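Local coordinates for protein pyroglutamyl-peptidase I (Fervidobacterium islandicum, PDB 6LTQ) that removes N-terminal pyroglutamyl residues from peptides by hydrolysis, acting, as its family does, probably through a cysteine nucleophile, at residues D[94-99]-D[159-164]; D[120-125]-D[163-168]; D[78-83]-D[176-181]; D[59-64]-D[106-111]. One frame throughout, in Å; residues are numbered along the deposited sequence.

Contact 1. Residues D[94-99]-D[159-164]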
# COMPACT_ATOMS: atom_id res chain seq x y z
N ARG D 94 -12.75 -0.44 16.63
CA ARG D 94 -13.38 0.41 17.63
C ARG D 94 -14.81 0.79 17.29
O ARG D 94 -15.55 1.19 18.19
CB ARG D 94 -12.55 1.69 17.82
CG ARG D 94 -12.87 2.46 19.07
CD ARG D 94 -11.83 3.49 19.38
NE ARG D 94 -12.01 4.03 20.73
CZ ARG D 94 -11.16 4.86 21.32
NH1 ARG D 94 -10.06 5.26 20.70
NH2 ARG D 94 -11.40 5.28 22.56
N VAL D 95 -15.20 0.72 16.01
CA VAL D 95 -16.44 1.33 15.53
C VAL D 95 -17.25 0.28 14.77
O VAL D 95 -16.72 -0.38 13.87
CB VAL D 95 -16.17 2.52 14.59
CG1 VAL D 95 -17.49 3.05 14.00
CG2 VAL D 95 -15.43 3.61 15.31
N ALA D 96 -18.54 0.18 15.11
CA ALA D 96 -19.49 -0.62 14.33
C ALA D 96 -20.58 0.30 13.83
O ALA D 96 -21.14 1.08 14.60
CB ALA D 96 -20.09 -1.76 15.19
N ILE D 97 -20.91 0.22 12.54
CA ILE D 97 -21.86 1.15 11.97
C ILE D 97 -23.13 0.43 11.53
O ILE D 97 -23.12 -0.76 11.21
CB ILE D 97 -21.26 1.95 10.80
CG1 ILE D 97 -20.91 1.01 9.65
CG2 ILE D 97 -20.02 2.72 11.27
CD1 ILE D 97 -20.82 1.74 8.32
N ASN D 98 -24.22 1.19 11.48
CA ASN D 98 -25.55 0.64 11.21
C ASN D 98 -25.81 0.54 9.71
O ASN D 98 -26.68 1.21 9.15
CB ASN D 98 -26.59 1.51 11.90
CG ASN D 98 -27.99 0.91 11.86
OD1 ASN D 98 -28.16 -0.27 11.53
ND2 ASN D 98 -28.99 1.71 12.19
N LEU D 99 -25.06 -0.34 9.05
CA LEU D 99 -25.13 -0.39 7.59
C LEU D 99 -24.67 -1.74 7.07
O LEU D 99 -23.60 -2.21 7.46
CB LEU D 99 -24.25 0.71 6.96
CG LEU D 99 -24.56 0.97 5.49
CD1 LEU D 99 -25.94 1.62 5.39
CD2 LEU D 99 -23.50 1.84 4.83
N VAL D 159 -22.41 -8.20 12.74
CA VAL D 159 -22.40 -8.88 14.03
C VAL D 159 -21.90 -7.95 15.12
O VAL D 159 -22.44 -7.91 16.24
CB VAL D 159 -21.55 -10.16 13.92
CG1 VAL D 159 -21.05 -10.60 15.27
CG2 VAL D 159 -22.32 -11.25 13.21
N TYR D 160 -20.86 -7.16 14.81
CA TYR D 160 -20.34 -6.22 15.79
C TYR D 160 -21.42 -5.21 16.20
O TYR D 160 -21.62 -4.95 17.39
CB TYR D 160 -19.11 -5.48 15.23
CG TYR D 160 -18.22 -4.82 16.24
CD1 TYR D 160 -18.31 -5.11 17.59
CD2 TYR D 160 -17.23 -3.90 15.82
CE1 TYR D 160 -17.47 -4.50 18.52
CE2 TYR D 160 -16.38 -3.29 16.74
CZ TYR D 160 -16.50 -3.59 18.08
OH TYR D 160 -15.64 -2.99 18.96
N TYR D 161 -22.09 -4.61 15.21
CA TYR D 161 -23.12 -3.64 15.53
C TYR D 161 -24.26 -4.30 16.30
O TYR D 161 -24.75 -3.75 17.29
CB TYR D 161 -23.65 -2.98 14.26
CG TYR D 161 -24.70 -1.91 14.53
CD1 TYR D 161 -26.05 -2.25 14.61
CD2 TYR D 161 -24.34 -0.58 14.70
CE1 TYR D 161 -27.01 -1.29 14.87
CE2 TYR D 161 -25.31 0.39 14.95
CZ TYR D 161 -26.65 0.03 15.03
OH TYR D 161 -27.62 1.01 15.30
N TYR D 162 -24.65 -5.50 15.87
CA TYR D 162 -25.72 -6.21 16.57
C TYR D 162 -25.40 -6.37 18.05
O TYR D 162 -26.24 -6.06 18.91
CB TYR D 162 -25.96 -7.57 15.91
CG TYR D 162 -27.19 -8.26 16.47
CD1 TYR D 162 -27.11 -9.05 17.61
CD2 TYR D 162 -28.44 -8.09 15.88
CE1 TYR D 162 -28.24 -9.66 18.14
CE2 TYR D 162 -29.57 -8.69 16.39
CZ TYR D 162 -29.46 -9.47 17.52
OH TYR D 162 -30.60 -10.06 18.02
N SER D 163 -24.18 -6.80 18.38
CA SER D 163 -23.83 -7.02 19.78
C SER D 163 -23.75 -5.72 20.56
O SER D 163 -24.21 -5.66 21.71
CB SER D 163 -22.50 -7.79 19.91
OG SER D 163 -22.65 -9.15 19.49
N LEU D 164 -23.15 -4.67 19.98
CA LEU D 164 -23.08 -3.41 20.72
C LEU D 164 -24.46 -2.78 20.88
O LEU D 164 -24.74 -2.17 21.91
CB LEU D 164 -22.09 -2.44 20.04
CG LEU D 164 -20.59 -2.76 20.24
CD1 LEU D 164 -19.69 -1.86 19.32
CD2 LEU D 164 -20.15 -2.57 21.66
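Ala96 sets its methyl group against helix 158-170, with Ala96 CB 3.5 Å from Tyr161 N. Apolar packing gathers round that one carbon. Tyr160 CD2 approaches Ala96 CB to 3.6 Å, Tyr161 CB lies close by, and Leu164 CD1 reaches it more loosely. A small residue suits the place because the strand 95-97 and helix axes pass only 7.0 Å apart, nearly perpendicular at 97°. Within the helix segment, Leu164 CD1 rests over one face of the Tyr160 ring, so that leucine and tyrosine together flank the Ala96 methyl.

Stacking of flat groups joins the other end. The Asn98 amide lies almost parallel to the Tyr161 ring, the planes 7° apart, and Asn98 CB is 3.5 Å from Tyr161 CZ. Ring atom CD2 of Tyr161 lies farther back, 3.5 Å from Ile97 C.

No hydrogen bond crosses the contact, and the buried polar ends are satisfied elsewhere: Tyr161 OH by Pro122 O, Tyr160 OH by Glu93 O, and the Asn98 amide by Ile117 N and Ile118 O, which would hold it flat against the ring. This is a helix packed across one face of a sheet, as in the alpha/beta/alpha sandwich of pyroglutamyl peptidases.

Contact 2. Residues D[120-125]-D[163-168]; sequences NGPDAY and SLHRSN
Tyr125 and Leu164 mark the closest backbone approach, CA to CA 6.5 Å, where strand 124-126 passes the side of helix 158-170. Tyr125 carries most of the contact. Its CG stands anti to the carbonyl carbon (chi1 -72°), and the ring lies against the helix backbone, with Leu164 O 4.0 Å above the ring plane over its centre and His165 N over the same face nearer the rim. At the root of the side chain Tyr125 CB packs on Leu164 CB at 3.7 Å, aliphatic carbon on aliphatic carbon.

Farther out the contact turns polar. Tyr125 OH meets His165 ND1 at 2.6 Å in a hydrogen bond that either group could donate, the hydroxyl arriving at the edge of the imidazole near its plane. His165 CB touches Tyr125 CE2 at 3.5 Å, and the two rings meet rim to rim with planes at 45°. Asn168 OD1 lies at the edge of the tyrosine ring, where its link to Tyr125 OH is long and weak at 3.5 Å. Pro122 CD borders the imidazole.

Nearby in the loop, Asp123 OD2 accepts from Met126 N of the second subunit. Tyrosine thus suits a buried place at the edge of a partly buried contact, with its ring laid on the helix backbone, its CB on leucine carbon and its hydroxyl at a polar rim. The short bond to His165 is the main polar link between loop and helix, Asn168 adding little.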
# COMPACT_ATOMS: atom_id res chain seq x y z
N ASN D 120 -33.86 2.70 12.74
CA ASN D 120 -33.79 3.75 13.76
C ASN D 120 -32.91 3.35 14.95
O ASN D 120 -33.13 3.82 16.07
CB ASN D 120 -35.19 4.14 14.23
CG ASN D 120 -36.11 4.49 13.07
OD1 ASN D 120 -37.10 3.82 12.82
ND2 ASN D 120 -35.77 5.57 12.35
N GLY D 121 -31.91 2.50 14.73
CA GLY D 121 -30.82 2.37 15.67
C GLY D 121 -29.86 3.53 15.46
O GLY D 121 -29.94 4.23 14.46
N PRO D 122 -28.96 3.76 16.41
CA PRO D 122 -27.96 4.81 16.20
C PRO D 122 -27.12 4.52 14.96
O PRO D 122 -27.03 3.38 14.50
CB PRO D 122 -27.12 4.75 17.48
CG PRO D 122 -27.95 3.98 18.47
CD PRO D 122 -28.76 3.03 17.66
N ASP D 123 -26.53 5.58 14.41
CA ASP D 123 -25.71 5.43 13.20
C ASP D 123 -24.51 4.51 13.44
O ASP D 123 -24.09 3.79 12.52
CB ASP D 123 -25.25 6.81 12.71
CG ASP D 123 -26.37 7.60 12.06
OD1 ASP D 123 -27.44 7.02 11.79
OD2 ASP D 123 -26.20 8.82 11.82
N ALA D 124 -23.96 4.52 14.65
CA ALA D 124 -22.83 3.67 14.96
C ALA D 124 -22.70 3.54 16.46
O ALA D 124 -23.24 4.34 17.23
CB ALA D 124 -21.52 4.21 14.37
N TYR D 125 -21.96 2.51 16.88
CA TYR D 125 -21.53 2.35 18.25
C TYR D 125 -20.01 2.26 18.30
O TYR D 125 -19.38 1.70 17.40
CB TYR D 125 -22.10 1.08 18.91
CG TYR D 125 -23.58 1.13 19.22
CD1 TYR D 125 -24.03 1.63 20.43
CD2 TYR D 125 -24.52 0.67 18.31
CE1 TYR D 125 -25.38 1.69 20.72
CE2 TYR D 125 -25.88 0.72 18.59
CZ TYR D 125 -26.30 1.23 19.80
OH TYR D 125 -27.64 1.27 20.11
N SER D 163 -24.18 -6.80 18.38
CA SER D 163 -23.83 -7.02 19.78
C SER D 163 -23.75 -5.72 20.56
O SER D 163 -24.21 -5.66 21.71
CB SER D 163 -22.50 -7.79 19.91
OG SER D 163 -22.65 -9.15 19.49
N LEU D 164 -23.15 -4.67 19.98
CA LEU D 164 -23.08 -3.41 20.72
C LEU D 164 -24.46 -2.78 20.88
O LEU D 164 -24.74 -2.17 21.91
CB LEU D 164 -22.09 -2.44 20.04
CG LEU D 164 -20.59 -2.76 20.24
CD1 LEU D 164 -19.69 -1.86 19.32
CD2 LEU D 164 -20.15 -2.57 21.66
N HIS D 165 -25.33 -2.93 19.88
CA HIS D 165 -26.70 -2.42 20.01
C HIS D 165 -27.50 -3.22 21.04
O HIS D 165 -28.16 -2.63 21.91
CB HIS D 165 -27.42 -2.46 18.67
CG HIS D 165 -28.83 -1.96 18.74
ND1 HIS D 165 -29.15 -0.71 19.23
CD2 HIS D 165 -30.00 -2.55 18.40
CE1 HIS D 165 -30.46 -0.54 19.17
NE2 HIS D 165 -31.00 -1.65 18.68
N ARG D 166 -27.46 -4.55 20.95
CA ARG D 166 -28.12 -5.39 21.95
C ARG D 166 -27.60 -5.07 23.34
O ARG D 166 -28.37 -5.05 24.31
CB ARG D 166 -27.92 -6.86 21.63
CG ARG D 166 -28.86 -7.81 22.39
CD ARG D 166 -28.42 -9.26 22.25
NE ARG D 166 -29.50 -10.22 22.50
CZ ARG D 166 -29.90 -10.59 23.72
NH1 ARG D 166 -30.89 -11.48 23.85
NH2 ARG D 166 -29.32 -10.08 24.80
N SER D 167 -26.30 -4.80 23.45
CA SER D 167 -25.71 -4.41 24.72
C SER D 167 -26.29 -3.09 25.21
O SER D 167 -26.55 -2.92 26.41
CB SER D 167 -24.19 -4.27 24.59
OG SER D 167 -23.63 -3.75 25.78
N ASN D 168 -26.52 -2.13 24.30
CA ASN D 168 -27.01 -0.84 24.75
C ASN D 168 -28.45 -0.94 25.25
O ASN D 168 -28.81 -0.30 26.24
CB ASN D 168 -26.89 0.20 23.64
CG ASN D 168 -27.39 1.59 24.07
OD1 ASN D 168 -28.26 2.17 23.42
ND2 ASN D 168 -26.82 2.13 25.14

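Contact 3. Residues D[78-83]-D[176-181]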
# COMPACT_ATOMS: atom_id res chain seq x y z
N ALA D 78 -18.53 -10.28 24.57
CA ALA D 78 -18.44 -10.91 23.27
C ALA D 78 -17.10 -10.49 22.67
O ALA D 78 -16.79 -9.30 22.62
CB ALA D 78 -19.60 -10.50 22.37
N LEU D 79 -16.29 -11.47 22.30
CA LEU D 79 -15.02 -11.23 21.61
C LEU D 79 -15.23 -11.84 20.23
O LEU D 79 -15.14 -13.06 20.06
CB LEU D 79 -13.85 -11.86 22.36
CG LEU D 79 -12.43 -11.65 21.81
CD1 LEU D 79 -12.18 -10.17 21.56
CD2 LEU D 79 -11.37 -12.22 22.78
N HIS D 80 -15.55 -10.99 19.26
CA HIS D 80 -15.83 -11.46 17.92
C HIS D 80 -14.55 -11.44 17.09
O HIS D 80 -13.86 -10.41 17.03
CB HIS D 80 -16.88 -10.58 17.23
CG HIS D 80 -18.22 -10.59 17.89
ND1 HIS D 80 -18.97 -11.74 18.03
CD2 HIS D 80 -18.95 -9.59 18.43
CE1 HIS D 80 -20.11 -11.44 18.64
NE2 HIS D 80 -20.12 -10.14 18.89
N LEU D 81 -14.24 -12.56 16.46
CA LEU D 81 -13.10 -12.67 15.56
C LEU D 81 -13.56 -12.74 14.12
O LEU D 81 -14.58 -13.36 13.81
CB LEU D 81 -12.24 -13.90 15.88
CG LEU D 81 -11.78 -14.10 17.32
CD1 LEU D 81 -10.89 -15.36 17.41
CD2 LEU D 81 -11.06 -12.86 17.88
N GLY D 82 -12.78 -12.14 13.23
CA GLY D 82 -13.09 -12.22 11.82
C GLY D 82 -11.83 -12.08 10.99
O GLY D 82 -10.80 -11.59 11.46
N GLN D 83 -11.94 -12.51 9.73
CA GLN D 83 -10.85 -12.42 8.77
C GLN D 83 -10.83 -11.04 8.12
O GLN D 83 -11.87 -10.56 7.66
CB GLN D 83 -11.00 -13.52 7.72
CG GLN D 83 -10.01 -13.45 6.58
CD GLN D 83 -10.38 -14.39 5.46
OE1 GLN D 83 -10.22 -15.62 5.58
NE2 GLN D 83 -10.91 -13.84 4.37
N ALA D 176 -18.58 -5.61 24.10
CA ALA D 176 -18.25 -6.32 22.89
C ALA D 176 -17.02 -5.68 22.27
O ALA D 176 -16.84 -4.46 22.36
CB ALA D 176 -19.41 -6.31 21.91
N LEU D 177 -16.17 -6.53 21.70
CA LEU D 177 -14.99 -6.11 20.95
C LEU D 177 -14.87 -6.99 19.72
O LEU D 177 -15.11 -8.21 19.79
CB LEU D 177 -13.72 -6.20 21.82
CG LEU D 177 -12.36 -5.85 21.18
CD1 LEU D 177 -12.30 -4.37 20.72
CD2 LEU D 177 -11.22 -6.15 22.12
N PHE D 178 -14.53 -6.39 18.57
CA PHE D 178 -14.29 -7.16 17.35
C PHE D 178 -12.80 -7.10 17.01
O PHE D 178 -12.20 -6.02 17.04
CB PHE D 178 -15.12 -6.65 16.17
CG PHE D 178 -15.19 -7.64 15.06
CD1 PHE D 178 -14.10 -7.85 14.22
CD2 PHE D 178 -16.32 -8.43 14.89
CE1 PHE D 178 -14.14 -8.81 13.22
CE2 PHE D 178 -16.36 -9.38 13.90
CZ PHE D 178 -15.28 -9.58 13.07
N VAL D 179 -12.22 -8.25 16.71
CA VAL D 179 -10.79 -8.36 16.38
C VAL D 179 -10.71 -8.92 14.96
O VAL D 179 -11.16 -10.05 14.70
CB VAL D 179 -10.02 -9.24 17.37
CG1 VAL D 179 -8.53 -9.27 17.00
CG2 VAL D 179 -10.19 -8.70 18.80
N HIS D 180 -10.27 -8.09 14.02
CA HIS D 180 -9.95 -8.55 12.68
C HIS D 180 -8.55 -9.15 12.63
O HIS D 180 -7.62 -8.69 13.30
CB HIS D 180 -10.07 -7.41 11.67
CG HIS D 180 -11.40 -7.38 10.97
ND1 HIS D 180 -12.14 -6.22 10.83
CD2 HIS D 180 -12.14 -8.37 10.41
CE1 HIS D 180 -13.25 -6.49 10.18
NE2 HIS D 180 -13.29 -7.79 9.92
N LEU D 181 -8.40 -10.16 11.77
CA LEU D 181 -7.22 -11.00 11.72
C LEU D 181 -6.63 -11.05 10.31
O LEU D 181 -7.38 -11.08 9.31
CB LEU D 181 -7.56 -12.45 12.15
CG LEU D 181 -8.21 -12.59 13.52
CD1 LEU D 181 -8.85 -14.00 13.62
CD2 LEU D 181 -7.17 -12.36 14.61
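Val179 N donates to His80 O at 2.7 Å, nearly straight at 168°, in the middle of a parallel strand pair. Leu177 N to Ala78 O (3.0 Å) and His80 N to Leu177 O (2.9 Å) continue the pairing toward the N-terminal ends. Gly82 N to Val179 O is more bent, at 149°, and the last bond, Leu181 N to Gly82 O, is weak.

On the face bearing His80 and Phe178, the phenyl ring reaches across the neighbouring strand from His80 CB to Gly82. His80 O stands over one ring face, and Phe178 CD2 presses on His80 CB at a tight 3.2 Å. Gly82, with no side chain, leaves room for the ring tip, Phe178 CZ lying 3.6 Å from Gly82 N. Phe178 CE1 in turn lies 3.4 Å above the plane of the His180 ring, toward its rim.

On the other face, Leu79, Leu81, Val179 and Leu181 interlock, Leu79 CD1 touching Val179 CG2 at 3.7 Å beneath helices 32-40 and 203-215.

His180 bonds Glu93 through ND1 and the cysteinesulfonic acid at position 156 through NE2, consistent with the Cys-His-Glu triad of this family; oxidation of the cysteine would be expected to block its use as a nucleophile.

Contact 4. Residues D[59-64]-D[106-111]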
# COMPACT_ATOMS: atom_id res chain seq x y z
N TYR D 59 -25.93 -12.63 5.71
CA TYR D 59 -26.55 -11.44 6.27
C TYR D 59 -27.68 -11.82 7.21
O TYR D 59 -27.75 -11.33 8.34
CB TYR D 59 -27.07 -10.55 5.15
CG TYR D 59 -26.02 -9.76 4.42
CD1 TYR D 59 -25.30 -8.75 5.07
CD2 TYR D 59 -25.77 -9.98 3.07
CE1 TYR D 59 -24.34 -8.00 4.38
CE2 TYR D 59 -24.83 -9.24 2.39
CZ TYR D 59 -24.12 -8.26 3.04
OH TYR D 59 -23.19 -7.55 2.31
N GLN D 60 -28.52 -12.77 6.79
CA GLN D 60 -29.66 -13.10 7.63
C GLN D 60 -29.31 -14.02 8.78
O GLN D 60 -29.62 -13.69 9.93
CB GLN D 60 -30.77 -13.70 6.75
CG GLN D 60 -32.08 -14.01 7.45
CD GLN D 60 -32.44 -15.49 7.37
OE1 GLN D 60 -31.94 -16.22 6.51
NE2 GLN D 60 -33.31 -15.94 8.27
N LYS D 61 -28.59 -15.11 8.53
CA LYS D 61 -28.44 -16.12 9.57
C LYS D 61 -27.36 -15.76 10.60
O LYS D 61 -27.46 -16.21 11.75
CB LYS D 61 -28.11 -17.48 8.97
CG LYS D 61 -29.18 -18.02 8.01
CD LYS D 61 -28.85 -19.43 7.54
CE LYS D 61 -29.73 -19.84 6.37
NZ LYS D 61 -29.27 -19.27 5.07
N SER D 62 -26.37 -14.94 10.24
CA SER D 62 -25.30 -14.62 11.19
C SER D 62 -25.87 -14.11 12.50
O SER D 62 -25.46 -14.55 13.58
CB SER D 62 -24.32 -13.61 10.58
OG SER D 62 -24.94 -12.35 10.36
N THR D 63 -26.75 -13.11 12.45
CA THR D 63 -27.28 -12.57 13.69
C THR D 63 -28.41 -13.42 14.26
O THR D 63 -28.69 -13.32 15.46
CB THR D 63 -27.78 -11.13 13.52
OG1 THR D 63 -28.68 -11.05 12.40
CG2 THR D 63 -26.60 -10.16 13.31
N GLU D 64 -29.09 -14.23 13.44
CA GLU D 64 -30.05 -15.18 13.98
C GLU D 64 -29.34 -16.24 14.81
O GLU D 64 -29.70 -16.46 15.97
CB GLU D 64 -30.85 -15.83 12.85
CG GLU D 64 -32.01 -15.00 12.37
CD GLU D 64 -32.75 -15.65 11.22
OE1 GLU D 64 -32.30 -16.73 10.76
OE2 GLU D 64 -33.76 -15.08 10.78
N ASP D 106 -23.20 -12.73 0.30
CA ASP D 106 -22.80 -13.58 1.41
C ASP D 106 -22.73 -15.03 0.91
O ASP D 106 -22.83 -15.30 -0.29
CB ASP D 106 -23.71 -13.39 2.62
CG ASP D 106 -25.15 -13.78 2.37
OD1 ASP D 106 -25.48 -14.36 1.31
OD2 ASP D 106 -25.97 -13.48 3.26
N ASN D 107 -22.55 -15.97 1.83
CA ASN D 107 -22.44 -17.36 1.42
C ASN D 107 -23.77 -17.94 0.95
O ASN D 107 -23.77 -19.01 0.31
CB ASN D 107 -21.88 -18.19 2.57
CG ASN D 107 -20.35 -18.20 2.61
OD1 ASN D 107 -19.70 -17.83 1.63
ND2 ASN D 107 -19.79 -18.65 3.72
N ASP D 108 -24.88 -17.25 1.20
CA ASP D 108 -26.20 -17.65 0.71
C ASP D 108 -26.59 -16.97 -0.60
O ASP D 108 -27.72 -17.15 -1.05
CB ASP D 108 -27.26 -17.38 1.77
CG ASP D 108 -26.99 -18.09 3.08
OD1 ASP D 108 -26.21 -19.07 3.09
OD2 ASP D 108 -27.57 -17.70 4.12
N GLY D 109 -25.67 -16.23 -1.23
CA GLY D 109 -25.99 -15.51 -2.43
C GLY D 109 -26.72 -14.19 -2.27
O GLY D 109 -27.05 -13.57 -3.28
N GLN D 110 -26.96 -13.72 -1.05
CA GLN D 110 -27.48 -12.36 -0.90
C GLN D 110 -26.46 -11.24 -0.93
O GLN D 110 -25.39 -11.32 -0.32
CB GLN D 110 -28.35 -12.22 0.36
CG GLN D 110 -29.36 -11.00 0.28
CD GLN D 110 -30.07 -10.76 -1.05
OE1 GLN D 110 -30.56 -11.68 -1.72
NE2 GLN D 110 -30.11 -9.48 -1.45
N VAL D 111 -26.88 -10.17 -1.60
CA VAL D 111 -26.17 -8.91 -1.75
C VAL D 111 -27.02 -7.87 -1.05
O VAL D 111 -28.23 -7.77 -1.30
CB VAL D 111 -25.98 -8.57 -3.24
CG1 VAL D 111 -25.49 -7.12 -3.40
CG2 VAL D 111 -25.02 -9.55 -3.89
O HOH W 1 -28.46 -13.75 4.31
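Asp106 OD2 is gripped by Tyr59 N and by a water. Tyr59 N donates to Asp106 OD2 at 2.6 Å, the N-H...O angle being 160° and the lone pair used the anti one. The water donates to the same oxygen and accepts from Gln60 N at 2.7 Å, carrying the aspartate's reach one residue farther along the segment. Asp106 OD1 is turned inward: Asp108 N and Gln110 N bind it from opposite faces of the carboxylate plane, the first closing an Asx turn. A chi1 of 63° sets CG between the backbone N and the carbonyl carbon; the short side chain then lets OD1 serve its own turn while OD2 serves Tyr59. The loop itself is a type I beta turn from Asp106 to Gly109.

The Tyr59 ring crosses the carboxylate at a slant, planes 36° apart, with its CD2 3.5 Å from Asp106 OD2. Gln110 O sits at the ring edge in its plane, 3.5 Å from Tyr59 CE2.

A salt bridge forms the exposed rim. Lys61 bends at its last torsion to bring NZ to Asp108 OD2, at a rather short 2.5 Å, from well above the carboxylate plane. The same oxygen binds Ser58 OG, which in turn accepts from Lys61 N.

Two carboxylates therefore face backbone N-H groups and an ammonium group. Such surroundings would be expected to keep both aspartates ionised, and they tie the 106-111 loop to the N-terminal part of helix 59-72.

Overall arrangement
From the N terminus, helix 59-72 opens contact 4, strand 77-83 opens contact 3 and strand 90-97 opens contact 1. The chain then returns at 106-111 to close contact 4, whose loop therefore crosses those of contacts 1 and 3. Contact 2 begins at 120-125, after contact 4 has closed. Helix 158-170 closes contacts 1 and 2 on overlapping residues, and strand 175-181 finally closes contact 3, with both loops nested inside its own. Contact 3 builds the middle of the sheet, contacts 1 and 2 lay the helix on neighbouring strands, and Ser163 OG probably hydrogen-bonds His80 NE2 between them. Contact 4 lies outermost, its centre about 17 Å from the chain's centre.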